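Local atomic coordinates of type II restriction enzyme SfiI (PDB entry 2EZV), a protein that recognises the double-stranded DNA sequence 5'-GGCCNNNNNGGCC-3' as a tetramer and cleaves within it, giving fragments with terminal 5'-phosphates. Residues 22-25 and 26-30; 86-90 and 91-95. One frame throughout, in Å; residues are numbered along the deposited sequence.

Contact 1: 22-25 and 26-30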
loop_
_atom_site.group_PDB
_atom_site.type_symbol
_atom_site.label_atom_id
_atom_site.label_comp_id
_atom_site.label_asym_id
_atom_site.label_seq_id
_atom_site.Cartn_x
_atom_site.Cartn_y
_atom_site.Cartn_z
ATOM N N ARG D 22 10.481 4.769 -18.477
ATOM C CA ARG D 22 11.570 5.163 -17.587
ATOM C C ARG D 22 11.329 4.714 -16.150
ATOM O O ARG D 22 12.228 4.177 -15.504
ATOM C CB ARG D 22 11.769 6.684 -17.615
ATOM C CG ARG D 22 12.968 7.137 -16.804
ATOM C CD ARG D 22 14.253 6.502 -17.344
ATOM N NE ARG D 22 15.426 6.799 -16.523
ATOM C CZ ARG D 22 15.664 6.260 -15.330
ATOM N NH1 ARG D 22 14.805 5.390 -14.808
ATOM N NH2 ARG D 22 16.769 6.580 -14.659
ATOM N N THR D 23 10.116 4.945 -15.656
ATOM C CA THR D 23 9.735 4.561 -14.295
ATOM C C THR D 23 9.924 3.056 -14.099
ATOM O O THR D 23 10.488 2.602 -13.097
ATOM C CB THR D 23 8.258 4.917 -14.028
ATOM O OG1 THR D 23 8.058 6.314 -14.268
ATOM C CG2 THR D 23 7.872 4.599 -12.602
ATOM N N ILE D 24 9.443 2.290 -15.071
ATOM C CA ILE D 24 9.550 0.842 -15.030
ATOM C C ILE D 24 10.997 0.346 -15.048
ATOM O O ILE D 24 11.307 -0.664 -14.412
ATOM C CB ILE D 24 8.741 0.214 -16.192
ATOM C CG1 ILE D 24 7.250 0.449 -15.929
ATOM C CG2 ILE D 24 9.046 -1.277 -16.315
ATOM C CD1 ILE D 24 6.326 -0.011 -17.029
ATOM N N VAL D 25 11.880 1.055 -15.757
ATOM C CA VAL D 25 13.293 0.664 -15.823
ATOM C C VAL D 25 13.985 0.815 -14.475
ATOM O O VAL D 25 14.869 0.016 -14.150
ATOM C CB VAL D 25 14.084 1.483 -16.872
ATOM C CG1 VAL D 25 15.589 1.158 -16.779
ATOM C CG2 VAL D 25 13.585 1.151 -18.256
ATOM N N GLN D 26 13.603 1.837 -13.701
ATOM C CA GLN D 26 14.181 2.047 -12.372
ATOM C C GLN D 26 13.769 0.904 -11.469
ATOM O O GLN D 26 14.564 0.402 -10.681
ATOM C CB GLN D 26 13.668 3.330 -11.719
ATOM C CG GLN D 26 14.406 4.577 -12.114
ATOM C CD GLN D 26 15.824 4.649 -11.588
ATOM O OE1 GLN D 26 16.688 5.185 -12.253
ATOM N NE2 GLN D 26 16.062 4.132 -10.395
ATOM N N ALA D 27 12.501 0.526 -11.569
ATOM C CA ALA D 27 11.955 -0.550 -10.756
ATOM C C ALA D 27 12.738 -1.826 -11.016
ATOM O O ALA D 27 13.249 -2.451 -10.092
ATOM C CB ALA D 27 10.482 -0.751 -11.079
ATOM N N LEU D 28 12.852 -2.198 -12.283
ATOM C CA LEU D 28 13.581 -3.405 -12.634
ATOM C C LEU D 28 15.043 -3.272 -12.208
ATOM O O LEU D 28 15.625 -4.210 -11.668
ATOM C CB LEU D 28 13.459 -3.658 -14.136
ATOM C CG LEU D 28 12.028 -4.037 -14.535
ATOM C CD1 LEU D 28 11.815 -3.846 -16.034
ATOM C CD2 LEU D 28 11.753 -5.481 -14.103
ATOM N N GLN D 29 15.627 -2.098 -12.424
ATOM C CA GLN D 29 17.014 -1.885 -12.047
ATOM C C GLN D 29 17.230 -2.133 -10.560
ATOM O O GLN D 29 18.072 -2.944 -10.169
ATOM C CB GLN D 29 17.457 -0.460 -12.377
ATOM C CG GLN D 29 18.836 -0.125 -11.809
ATOM C CD GLN D 29 19.942 -1.010 -12.378
ATOM O OE1 GLN D 29 20.952 -1.258 -11.717
ATOM N NE2 GLN D 29 19.761 -1.474 -13.613
ATOM N N GLN D 30 16.463 -1.426 -9.737
ATOM C CA GLN D 30 16.579 -1.541 -8.295
ATOM C C GLN D 30 16.178 -2.920 -7.773
ATOM O O GLN D 30 16.528 -3.298 -6.654
ATOM C CB GLN D 30 15.762 -0.419 -7.634
ATOM C CG GLN D 30 16.288 0.967 -8.040
ATOM C CD GLN D 30 15.651 2.135 -7.306
ATOM O OE1 GLN D 30 16.088 3.272 -7.454
ATOM N NE2 GLN D 30 14.620 1.863 -6.521
#
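Arg22 reaches forward by one helical turn to Gln26, whose OE1 sits at the edge of the guanidinium, near its plane. The straighter bond runs from Arg22 NH2 to Gln26 OE1, 2.8 Å long with an N-H...O angle of 160°; because OE1 is placed less surely in the model, the length is approximate. The guanidinium and amide planes are only 18° apart, so the two flat groups meet almost coplanar and not stacked. Arg22 achieves this by swinging CG away from the main-chain N (chi1 -175°) and then bending at chi2, while Gln26 is itself bent at chi2, which folds its amide back to the arginine. On the other side of the helix, Ile24 CG2 touches Leu28 CD1 at 3.8 Å, the two side chains lying side by side and pointing the same way.

Both pairs are i to i+4 neighbours of the long helix 10-41, and the backbone bonds fix their spacing. Gln26 N donates to Arg22 O and Ala27 N to Thr23 O. The next bond in the series, Leu28 N to Ile24 O, is 3.0 Å long, and Gln29 N to Val25 O follows at 2.8 Å.

Further out, different surroundings cover the two pairs. Phe264 makes a cation-pi contact with Arg22 and also packs on Gln26, whereas Ile24 and Leu28 press on Leu62 of helix 49-62 and on Ile159 and Val161 of strand 151-167. The second subunit closes over the polar pair, its Met1 packing on Arg22 and its Leu92 on Gln26; Thr23, whose OG1 is hydrogen-bonded to Gln19 O, packs on Pro87 of that same neighbouring subunit.

Contact 2: 86-90 and 91-95; sequences LPSPH and GLLPQ
With chi1 at 81°, Ser88 holds OG between its own backbone N and carbonyl carbon, from where the hydroxyl spans the turn to Gly91 O. The link is one of a beta-hairpin: strands 80-86 and 93-104 run antiparallel, and a type I turn from Ser88 to Gly91 reverses the chain between them. Ser88 OG donates to Gly91 O at 2.9 Å, in the carbonyl plane and on a lone pair, and accepts from His90 N at 3.1 Å, which makes an ST turn; one hydroxyl thus fastens two points of the loop. The turn's own bond, Gly91 N to Ser88 O, is 3.1 Å long. At the phi/psi of Gly91, 136/170°, a beta carbon would collide with His90 O, a backbone shape suited to a residue without one.

At the loop end of the two strands Leu86 and Leu93 form a hydrogen-bonded antiparallel pair. Leu86 N to Leu93 O is the shorter bond, 2.6 Å, and Leu93 N returns to Leu86 O at 3.0 Å. Their side chains share one face of the sheet, where Leu86 meets helix 10-41 at Gln19 and Thr20. Gln95 crosses Leu86 at an angle, with OE1 3.5 Å from Leu86 CD2; that oxygen accepts a hydrogen bond from Arg84 NH2, and Gln95 NE2 bonds to Thr157 OG1 and Thr20 OG1. Gln19 of the second subunit packs on Pro89. In the loop itself, Leu92 CD1 lies 3.9 Å from Pro87 CB.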
loop_
_atom_site.group_PDB
_atom_site.type_symbol
_atom_site.label_atom_id
_atom_site.label_comp_id
_atom_site.label_asym_id
_atom_site.label_seq_id
_atom_site.Cartn_x
_atom_site.Cartn_y
_atom_site.Cartn_z
ATOM N N LEU D 86 -1.721 8.987 -14.219
ATOM C CA LEU D 86 -0.313 9.230 -14.437
ATOM C C LEU D 86 -0.061 10.735 -14.446
ATOM O O LEU D 86 -0.432 11.432 -15.389
ATOM C CB LEU D 86 0.130 8.622 -15.769
ATOM C CG LEU D 86 1.609 8.793 -16.143
ATOM C CD1 LEU D 86 2.468 8.047 -15.125
ATOM C CD2 LEU D 86 1.864 8.265 -17.560
ATOM N N PRO D 87 0.559 11.262 -13.384
ATOM C CA PRO D 87 0.814 12.705 -13.383
ATOM C C PRO D 87 1.866 13.086 -14.418
ATOM O O PRO D 87 2.835 12.358 -14.624
ATOM C CB PRO D 87 1.274 12.978 -11.951
ATOM C CG PRO D 87 1.875 11.692 -11.522
ATOM C CD PRO D 87 0.948 10.645 -12.104
ATOM N N SER D 88 1.664 14.216 -15.084
ATOM C CA SER D 88 2.616 14.679 -16.084
ATOM C C SER D 88 2.314 16.128 -16.427
ATOM O O SER D 88 1.282 16.657 -16.055
ATOM C CB SER D 88 2.524 13.833 -17.359
ATOM O OG SER D 88 1.442 14.250 -18.163
ATOM N N PRO D 89 3.216 16.787 -17.152
ATOM C CA PRO D 89 2.935 18.182 -17.484
ATOM C C PRO D 89 1.841 18.314 -18.533
ATOM O O PRO D 89 1.284 19.389 -18.720
ATOM C CB PRO D 89 4.292 18.699 -17.954
ATOM C CG PRO D 89 4.910 17.485 -18.557
ATOM C CD PRO D 89 4.570 16.400 -17.580
ATOM N N HIS D 90 1.524 17.213 -19.206
ATOM C CA HIS D 90 0.490 17.229 -20.229
ATOM C C HIS D 90 -0.874 17.193 -19.554
ATOM O O HIS D 90 -1.902 17.483 -20.176
ATOM C CB HIS D 90 0.612 16.006 -21.135
ATOM C CG HIS D 90 2.017 15.668 -21.518
ATOM N ND1 HIS D 90 2.837 16.540 -22.199
ATOM C CD2 HIS D 90 2.736 14.533 -21.347
ATOM C CE1 HIS D 90 3.999 15.958 -22.434
ATOM N NE2 HIS D 90 3.962 14.738 -21.928
ATOM N N GLY D 91 -0.866 16.816 -18.280
ATOM C CA GLY D 91 -2.088 16.711 -17.502
ATOM C C GLY D 91 -2.061 15.428 -16.683
ATOM O O GLY D 91 -1.170 14.591 -16.868
ATOM N N LEU D 92 -3.007 15.277 -15.762
ATOM C CA LEU D 92 -3.079 14.067 -14.949
ATOM C C LEU D 92 -3.854 13.058 -15.797
ATOM O O LEU D 92 -5.091 13.042 -15.818
ATOM C CB LEU D 92 -3.816 14.339 -13.646
ATOM C CG LEU D 92 -3.978 13.126 -12.740
ATOM C CD1 LEU D 92 -2.609 12.669 -12.244
ATOM C CD2 LEU D 92 -4.893 13.499 -11.566
ATOM N N LEU D 93 -3.104 12.211 -16.491
ATOM C CA LEU D 93 -3.688 11.250 -17.400
ATOM C C LEU D 93 -4.134 9.899 -16.872
ATOM O O LEU D 93 -3.366 9.173 -16.231
ATOM C CB LEU D 93 -2.726 11.020 -18.560
ATOM C CG LEU D 93 -2.243 12.292 -19.254
ATOM C CD1 LEU D 93 -1.287 11.923 -20.380
ATOM C CD2 LEU D 93 -3.439 13.077 -19.785
ATOM N N PRO D 94 -5.403 9.554 -17.122
ATOM C CA PRO D 94 -5.934 8.260 -16.684
ATOM C C PRO D 94 -5.215 7.244 -17.600
ATOM O O PRO D 94 -5.098 7.460 -18.816
ATOM C CB PRO D 94 -7.430 8.389 -16.974
ATOM C CG PRO D 94 -7.456 9.319 -18.166
ATOM C CD PRO D 94 -6.442 10.367 -17.776
ATOM N N GLN D 95 -4.716 6.151 -17.032
ATOM C CA GLN D 95 -3.973 5.190 -17.832
ATOM C C GLN D 95 -4.151 3.732 -17.429
ATOM O O GLN D 95 -4.309 3.414 -16.254
ATOM C CB GLN D 95 -2.486 5.556 -17.767
ATOM C CG GLN D 95 -1.506 4.557 -18.370
ATOM C CD GLN D 95 -0.047 4.969 -18.141
ATOM O OE1 GLN D 95 0.408 5.088 -16.998
ATOM N NE2 GLN D 95 0.691 5.185 -19.229
#

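How the contacts relate
Contacts 1 and 2 lie in series along the chain, one within helix 10-41 and the other at the hairpin joining strands 80-86 and 93-104. Their centres are 19 Å apart and their nearest atoms about 6 Å, so they do not touch within one subunit. They are related instead across the interface with the second subunit, where Thr23 meets Pro87 and Gln26 meets Leu92, in both directions. Neither forms the metal site, where Asp79, Asp100 and Ala101 hold calcium. The Leu28 side chain of contact 1 is about 13 Å from the ion; the nearest atoms to DNA are about 14 Å for contact 1 and 21 Å for contact 2.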